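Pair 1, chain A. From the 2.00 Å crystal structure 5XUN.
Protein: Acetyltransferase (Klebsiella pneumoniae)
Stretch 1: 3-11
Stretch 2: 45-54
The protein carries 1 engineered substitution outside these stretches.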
# COMPACT_ATOMS: atom_id res chain seq x y z
N GLN A 3 -4.71 -28.82 17.05
CA GLN A 3 -3.94 -27.63 17.38
C GLN A 3 -4.75 -26.35 17.16
O GLN A 3 -4.93 -25.91 16.02
CB GLN A 3 -2.66 -27.59 16.55
CG GLN A 3 -1.43 -28.16 17.23
CD GLN A 3 -0.94 -27.30 18.38
OE1 GLN A 3 -1.59 -27.21 19.43
NE2 GLN A 3 0.21 -26.67 18.20
N GLN A 4 -5.22 -25.74 18.24
CA GLN A 4 -6.01 -24.51 18.17
C GLN A 4 -5.04 -23.34 18.03
O GLN A 4 -4.63 -22.72 19.01
CB GLN A 4 -6.90 -24.37 19.40
N LEU A 5 -4.69 -23.02 16.78
CA LEU A 5 -3.82 -21.89 16.49
C LEU A 5 -4.64 -20.72 15.96
O LEU A 5 -5.70 -20.90 15.35
CB LEU A 5 -2.73 -22.27 15.48
CG LEU A 5 -1.78 -23.43 15.78
CD1 LEU A 5 -0.78 -23.64 14.64
CD2 LEU A 5 -1.04 -23.21 17.08
N THR A 6 -4.15 -19.51 16.22
CA THR A 6 -4.80 -18.29 15.76
C THR A 6 -3.76 -17.35 15.16
O THR A 6 -2.56 -17.45 15.44
CB THR A 6 -5.54 -17.57 16.89
OG1 THR A 6 -4.65 -17.32 17.99
CG2 THR A 6 -6.74 -18.38 17.37
N ILE A 7 -4.25 -16.47 14.29
CA ILE A 7 -3.44 -15.48 13.59
C ILE A 7 -3.73 -14.10 14.16
O ILE A 7 -4.90 -13.75 14.40
CB ILE A 7 -3.70 -15.52 12.08
CG1 ILE A 7 -3.44 -16.93 11.54
CG2 ILE A 7 -2.87 -14.48 11.36
CD1 ILE A 7 -3.97 -17.15 10.14
N GLU A 8 -2.68 -13.33 14.40
CA GLU A 8 -2.82 -11.97 14.90
C GLU A 8 -1.67 -11.13 14.37
O GLU A 8 -0.61 -11.65 14.02
CB GLU A 8 -2.85 -11.93 16.44
CG GLU A 8 -1.53 -12.38 17.07
CD GLU A 8 -1.62 -12.58 18.57
OE1 GLU A 8 -2.69 -13.00 19.07
OE2 GLU A 8 -0.61 -12.31 19.26
N MET A 9 -1.90 -9.82 14.29
CA MET A 9 -0.79 -8.89 14.12
C MET A 9 0.13 -9.01 15.33
O MET A 9 -0.33 -9.19 16.46
CB MET A 9 -1.30 -7.46 13.97
CG MET A 9 -0.20 -6.39 14.01
SD MET A 9 -0.78 -4.77 13.51
CE MET A 9 -1.49 -5.22 11.92
N ILE A 10 1.44 -8.94 15.09
CA ILE A 10 2.38 -9.13 16.19
C ILE A 10 2.15 -8.04 17.23
O ILE A 10 2.05 -6.85 16.91
CB ILE A 10 3.83 -9.16 15.69
CG1 ILE A 10 4.18 -7.87 14.94
CG2 ILE A 10 4.04 -10.38 14.80
CD1 ILE A 10 5.65 -7.76 14.59
N ALA A 11 2.03 -8.47 18.49
CA ALA A 11 1.69 -7.56 19.57
C ALA A 11 2.84 -6.61 19.87
O ALA A 11 4.01 -6.90 19.61
CB ALA A 11 1.32 -8.35 20.83
N LEU A 45 7.42 -2.67 7.27
CA LEU A 45 6.55 -3.80 7.05
C LEU A 45 5.57 -3.81 8.20
O LEU A 45 5.76 -3.10 9.19
CB LEU A 45 7.32 -5.12 6.96
CG LEU A 45 8.16 -5.57 8.17
CD1 LEU A 45 7.33 -6.28 9.26
CD2 LEU A 45 9.28 -6.47 7.69
N ARG A 46 4.53 -4.63 8.08
CA ARG A 46 3.69 -4.99 9.20
C ARG A 46 3.66 -6.51 9.30
O ARG A 46 3.58 -7.21 8.28
CB ARG A 46 2.27 -4.43 9.07
CG ARG A 46 2.24 -2.90 9.03
CD ARG A 46 2.88 -2.28 10.27
NE ARG A 46 1.95 -2.22 11.39
CZ ARG A 46 2.26 -1.72 12.58
NH1 ARG A 46 3.47 -1.24 12.81
NH2 ARG A 46 1.36 -1.71 13.56
N GLY A 47 3.78 -7.01 10.53
CA GLY A 47 4.00 -8.43 10.78
C GLY A 47 2.79 -9.08 11.42
O GLY A 47 2.13 -8.49 12.28
N TYR A 48 2.54 -10.32 11.03
CA TYR A 48 1.44 -11.11 11.58
C TYR A 48 2.01 -12.45 12.02
O TYR A 48 2.95 -12.97 11.42
CB TYR A 48 0.32 -11.33 10.54
CG TYR A 48 -0.33 -10.04 10.10
CD1 TYR A 48 0.29 -9.21 9.16
CD2 TYR A 48 -1.55 -9.63 10.63
CE1 TYR A 48 -0.30 -8.01 8.77
CE2 TYR A 48 -2.15 -8.43 10.24
CZ TYR A 48 -1.51 -7.63 9.31
OH TYR A 48 -2.08 -6.43 8.90
N ALA A 49 1.45 -13.00 13.09
CA ALA A 49 1.98 -14.23 13.66
C ALA A 49 0.88 -15.27 13.85
O ALA A 49 -0.25 -14.95 14.23
CB ALA A 49 2.66 -13.95 15.01
N LEU A 50 1.25 -16.53 13.61
CA LEU A 50 0.42 -17.69 13.90
C LEU A 50 0.88 -18.25 15.24
O LEU A 50 2.05 -18.63 15.38
CB LEU A 50 0.57 -18.73 12.79
CG LEU A 50 -0.06 -20.11 12.95
CD1 LEU A 50 -1.57 -20.02 12.87
CD2 LEU A 50 0.49 -21.05 11.89
N VAL A 51 -0.02 -18.27 16.23
CA VAL A 51 0.37 -18.43 17.62
C VAL A 51 -0.52 -19.45 18.30
O VAL A 51 -1.69 -19.63 17.94
CB VAL A 51 0.34 -17.08 18.39
CG1 VAL A 51 1.25 -16.05 17.73
CG2 VAL A 51 -1.08 -16.56 18.50
N SER A 52 0.04 -20.12 19.31
CA SER A 52 -0.68 -21.08 20.13
C SER A 52 -1.44 -20.38 21.26
O SER A 52 -1.34 -19.16 21.45
CB SER A 52 0.30 -22.10 20.71
OG SER A 52 1.07 -21.53 21.76
N GLY A 53 -2.19 -21.16 22.02
CA GLY A 53 -2.95 -20.66 23.14
C GLY A 53 -2.31 -20.83 24.50
O GLY A 53 -2.99 -20.63 25.51
N ASP A 54 -1.02 -21.18 24.56
CA ASP A 54 -0.31 -21.34 25.83
C ASP A 54 -0.26 -20.02 26.60
O ASP A 54 -0.54 -18.94 26.05
CB ASP A 54 1.11 -21.84 25.56
CG ASP A 54 1.14 -23.10 24.70
OD1 ASP A 54 0.69 -24.15 25.19
OD2 ASP A 54 1.64 -23.03 23.56

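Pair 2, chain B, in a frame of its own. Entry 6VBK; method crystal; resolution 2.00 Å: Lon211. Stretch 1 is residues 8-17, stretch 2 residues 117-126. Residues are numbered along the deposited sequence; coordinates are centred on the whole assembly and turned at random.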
# COMPACT_ATOMS: atom_id res chain seq x y z
N MET B 8 6.92 -0.46 -0.04
CA MET B 8 5.50 -0.26 -0.31
C MET B 8 4.73 -0.42 0.99
O MET B 8 4.82 -1.46 1.64
CB MET B 8 5.00 -1.25 -1.36
CG MET B 8 3.51 -1.15 -1.66
SD MET B 8 3.12 0.11 -2.89
CE MET B 8 3.88 -0.60 -4.35
N SER B 9 3.99 0.61 1.36
CA SER B 9 3.14 0.55 2.54
C SER B 9 1.73 0.11 2.16
O SER B 9 1.28 0.28 1.03
CB SER B 9 3.10 1.91 3.24
OG SER B 9 4.38 2.29 3.71
N GLU B 10 1.04 -0.47 3.13
CA GLU B 10 -0.31 -0.99 2.90
C GLU B 10 -1.32 0.15 2.91
O GLU B 10 -1.20 1.10 3.68
CB GLU B 10 -0.66 -2.02 3.97
CG GLU B 10 -1.35 -3.26 3.43
CD GLU B 10 -1.45 -4.37 4.46
OE1 GLU B 10 -0.80 -4.25 5.52
OE2 GLU B 10 -2.17 -5.36 4.21
N THR B 11 -2.32 0.05 2.04
CA THR B 11 -3.38 1.04 1.93
C THR B 11 -4.65 0.50 2.58
O THR B 11 -5.16 -0.54 2.16
CB THR B 11 -3.64 1.42 0.47
OG1 THR B 11 -2.58 2.26 -0.00
CG2 THR B 11 -4.96 2.16 0.34
N LEU B 12 -5.15 1.21 3.59
CA LEU B 12 -6.37 0.83 4.28
C LEU B 12 -7.57 1.54 3.68
O LEU B 12 -7.46 2.61 3.08
CB LEU B 12 -6.27 1.16 5.77
CG LEU B 12 -5.51 0.20 6.68
CD1 LEU B 12 -5.46 0.77 8.09
CD2 LEU B 12 -6.15 -1.17 6.69
N THR B 13 -8.74 0.92 3.86
CA THR B 13 -10.01 1.51 3.47
C THR B 13 -10.89 1.58 4.72
O THR B 13 -11.22 0.55 5.31
CB THR B 13 -10.69 0.69 2.37
OG1 THR B 13 -9.88 0.73 1.19
CG2 THR B 13 -12.06 1.26 2.05
N LEU B 14 -11.26 2.79 5.12
CA LEU B 14 -11.96 3.02 6.37
C LEU B 14 -13.10 4.01 6.16
O LEU B 14 -13.01 4.89 5.30
CB LEU B 14 -11.01 3.56 7.45
CG LEU B 14 -9.82 2.69 7.82
CD1 LEU B 14 -8.81 3.48 8.64
CD2 LEU B 14 -10.28 1.45 8.57
N PRO B 15 -14.17 3.89 6.94
CA PRO B 15 -15.23 4.92 6.90
C PRO B 15 -14.81 6.15 7.68
O PRO B 15 -14.19 6.05 8.75
CB PRO B 15 -16.42 4.21 7.55
CG PRO B 15 -15.80 3.25 8.50
CD PRO B 15 -14.50 2.80 7.87
N VAL B 16 -15.16 7.31 7.15
CA VAL B 16 -14.76 8.58 7.75
C VAL B 16 -15.76 8.95 8.84
O VAL B 16 -16.95 9.11 8.58
CB VAL B 16 -14.66 9.69 6.70
CG1 VAL B 16 -14.44 11.04 7.38
CG2 VAL B 16 -13.53 9.39 5.73
N LEU B 17 -15.25 9.08 10.07
CA LEU B 17 -16.09 9.55 11.20
C LEU B 17 -15.66 10.99 11.47
O LEU B 17 -14.62 11.19 12.11
CB LEU B 17 -15.87 8.65 12.42
CG LEU B 17 -16.98 8.69 13.46
CD1 LEU B 17 -16.94 7.46 14.35
CD2 LEU B 17 -16.89 9.96 14.30
N ALA B 117 -23.87 3.78 4.64
CA ALA B 117 -24.10 5.11 4.11
C ALA B 117 -22.96 6.08 4.41
O ALA B 117 -23.10 7.28 4.16
CB ALA B 117 -25.42 5.68 4.65
N ALA B 118 -21.85 5.58 4.94
CA ALA B 118 -20.73 6.43 5.32
C ALA B 118 -19.82 6.69 4.13
O ALA B 118 -19.84 5.98 3.12
CB ALA B 118 -19.93 5.79 6.45
N LEU B 119 -19.01 7.74 4.26
CA LEU B 119 -18.01 8.07 3.25
C LEU B 119 -16.75 7.26 3.49
O LEU B 119 -16.23 7.21 4.61
CB LEU B 119 -17.70 9.57 3.29
CG LEU B 119 -16.49 10.04 2.48
CD1 LEU B 119 -16.65 9.71 1.01
CD2 LEU B 119 -16.28 11.54 2.68
N TRP B 120 -16.26 6.61 2.44
CA TRP B 120 -15.08 5.76 2.51
C TRP B 120 -13.91 6.43 1.80
O TRP B 120 -14.08 7.01 0.72
CB TRP B 120 -15.35 4.39 1.90
CG TRP B 120 -16.33 3.56 2.69
CD1 TRP B 120 -17.69 3.65 2.66
CD2 TRP B 120 -16.01 2.52 3.61
NE1 TRP B 120 -18.24 2.72 3.51
CE2 TRP B 120 -17.23 2.02 4.11
CE3 TRP B 120 -14.81 1.96 4.07
CZ2 TRP B 120 -17.28 0.98 5.04
CZ3 TRP B 120 -14.87 0.93 5.00
CH2 TRP B 120 -16.10 0.46 5.47
N VAL B 121 -12.73 6.34 2.40
CA VAL B 121 -11.50 6.85 1.81
C VAL B 121 -10.41 5.81 1.97
O VAL B 121 -10.46 4.95 2.86
CB VAL B 121 -11.05 8.19 2.44
CG1 VAL B 121 -12.13 9.26 2.28
CG2 VAL B 121 -10.69 8.00 3.90
N GLU B 122 -9.41 5.88 1.10
CA GLU B 122 -8.22 5.07 1.23
C GLU B 122 -7.18 5.80 2.06
O GLU B 122 -7.06 7.03 2.00
CB GLU B 122 -7.64 4.71 -0.14
CG GLU B 122 -8.51 3.77 -0.96
CD GLU B 122 -7.90 3.41 -2.30
OE1 GLU B 122 -6.84 3.99 -2.64
OE2 GLU B 122 -8.46 2.55 -3.00
N GLY B 123 -6.42 5.04 2.85
CA GLY B 123 -5.44 5.64 3.73
C GLY B 123 -4.26 4.72 3.97
O GLY B 123 -4.34 3.51 3.73
N THR B 124 -3.18 5.31 4.45
CA THR B 124 -1.93 4.60 4.69
C THR B 124 -1.50 4.81 6.13
O THR B 124 -1.36 5.96 6.58
CB THR B 124 -0.83 5.07 3.74
OG1 THR B 124 -1.23 4.81 2.39
CG2 THR B 124 0.48 4.35 4.03
N VAL B 125 -1.29 3.71 6.86
CA VAL B 125 -0.77 3.82 8.22
C VAL B 125 0.62 4.42 8.17
O VAL B 125 1.49 3.96 7.42
CB VAL B 125 -0.76 2.44 8.90
CG1 VAL B 125 -0.28 2.57 10.34
CG2 VAL B 125 -2.14 1.82 8.86
N LEU B 126 0.84 5.45 8.98
CA LEU B 126 2.12 6.16 9.00
C LEU B 126 3.01 5.57 10.08
O LEU B 126 2.56 5.35 11.21
CB LEU B 126 1.89 7.65 9.22
CG LEU B 126 0.98 8.24 8.13
CD1 LEU B 126 0.56 9.66 8.45
CD2 LEU B 126 1.67 8.16 6.77
O HOH W 1 -18.90 9.42 6.55

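Both pairs are two antiparallel strands laid edge to edge, and 14 central residues superpose with an RMSD of 0.5 Å. The register is the same: Thr A6, Glu A8 and Ile A10 fall on Leu B12, Leu B14 and Val B16, and face Val A51, Ala A49 and Gly A47, which fall on Gly B123, Val B121 and Leu B119. Five backbone hydrogen bonds tie each ladder. In pair 1 they run from Ala A49 N to Glu A8 O at 2.6 Å up to Thr A6 N to Val A51 O at 3.0 Å. Pair 2 is less even: Leu B12 N to Gly B123 O is very short at 2.4 Å, whereas Val B121 N to Leu B14 O stretches to 3.3 Å. Both ladders close with the same bond, Ile A10 N to Gly A47 O and Val B16 N to Leu B119 O, at 2.9 and 2.8 Å. In pair 2 a water extends that rung, donating to Val B16 O and accepting from Leu B119 N, each at 2.8 Å.

The first rule is that the same backbone positions accept different chemistry. Ile A7 and Leu A50 share a face and pack as hydrocarbon, CG1 of Ile A7 lying 3.8 Å from CD1 of Leu A50; that same CD1 is 3.6 Å from CB of Leu A5. At the matching sites pair 2 has Thr B13, Glu B122 and Thr B11. Thr B11 and Glu B122 meet through carbon, CG2 of Thr B11 lying 3.7 Å from CB of Glu B122, while Thr B13 approaches CG of Glu B122 with its OG1 at 4.0 Å.

The second rule concerns the aromatic position, where Tyr A48 matches Trp B120, both with chi1 in m. Met A9, t at chi1 and chi2 and m at chi3, brings its CE to 3.6 Å from CZ of Tyr A48. Compact Pro B15 instead sets CD over one face of the Trp B120 indole, 3.9 Å from the centroid of the six-membered ring, a CH-pi contact. The larger ring also reaches Thr B13, whose CG2 is 3.5 Å from CE3 of Trp B120.

On the face that carries Thr A6, Ala A49 and Val A51, and in pair 2 Leu B12 and Val B121, bulk is redistributed, with Ile A10, Val B16 and Val B125 reaching these residues by side chains that point sideways. Ile A10 CG2 meets Ala A49 CB at 3.8 Å; in pair 2 Val B16 reaches diagonally to Val B121, which is larger than the alanine at the matching site, their CG2 atoms 3.7 Å apart. Where Val A51 puts CG2 3.7 Å from OG1 of Thr A6, Gly B123 offers no side chain, and Leu B12 packs its CD1 against CG2 of Val B125 at 3.6 Å, at the position of Gly A53.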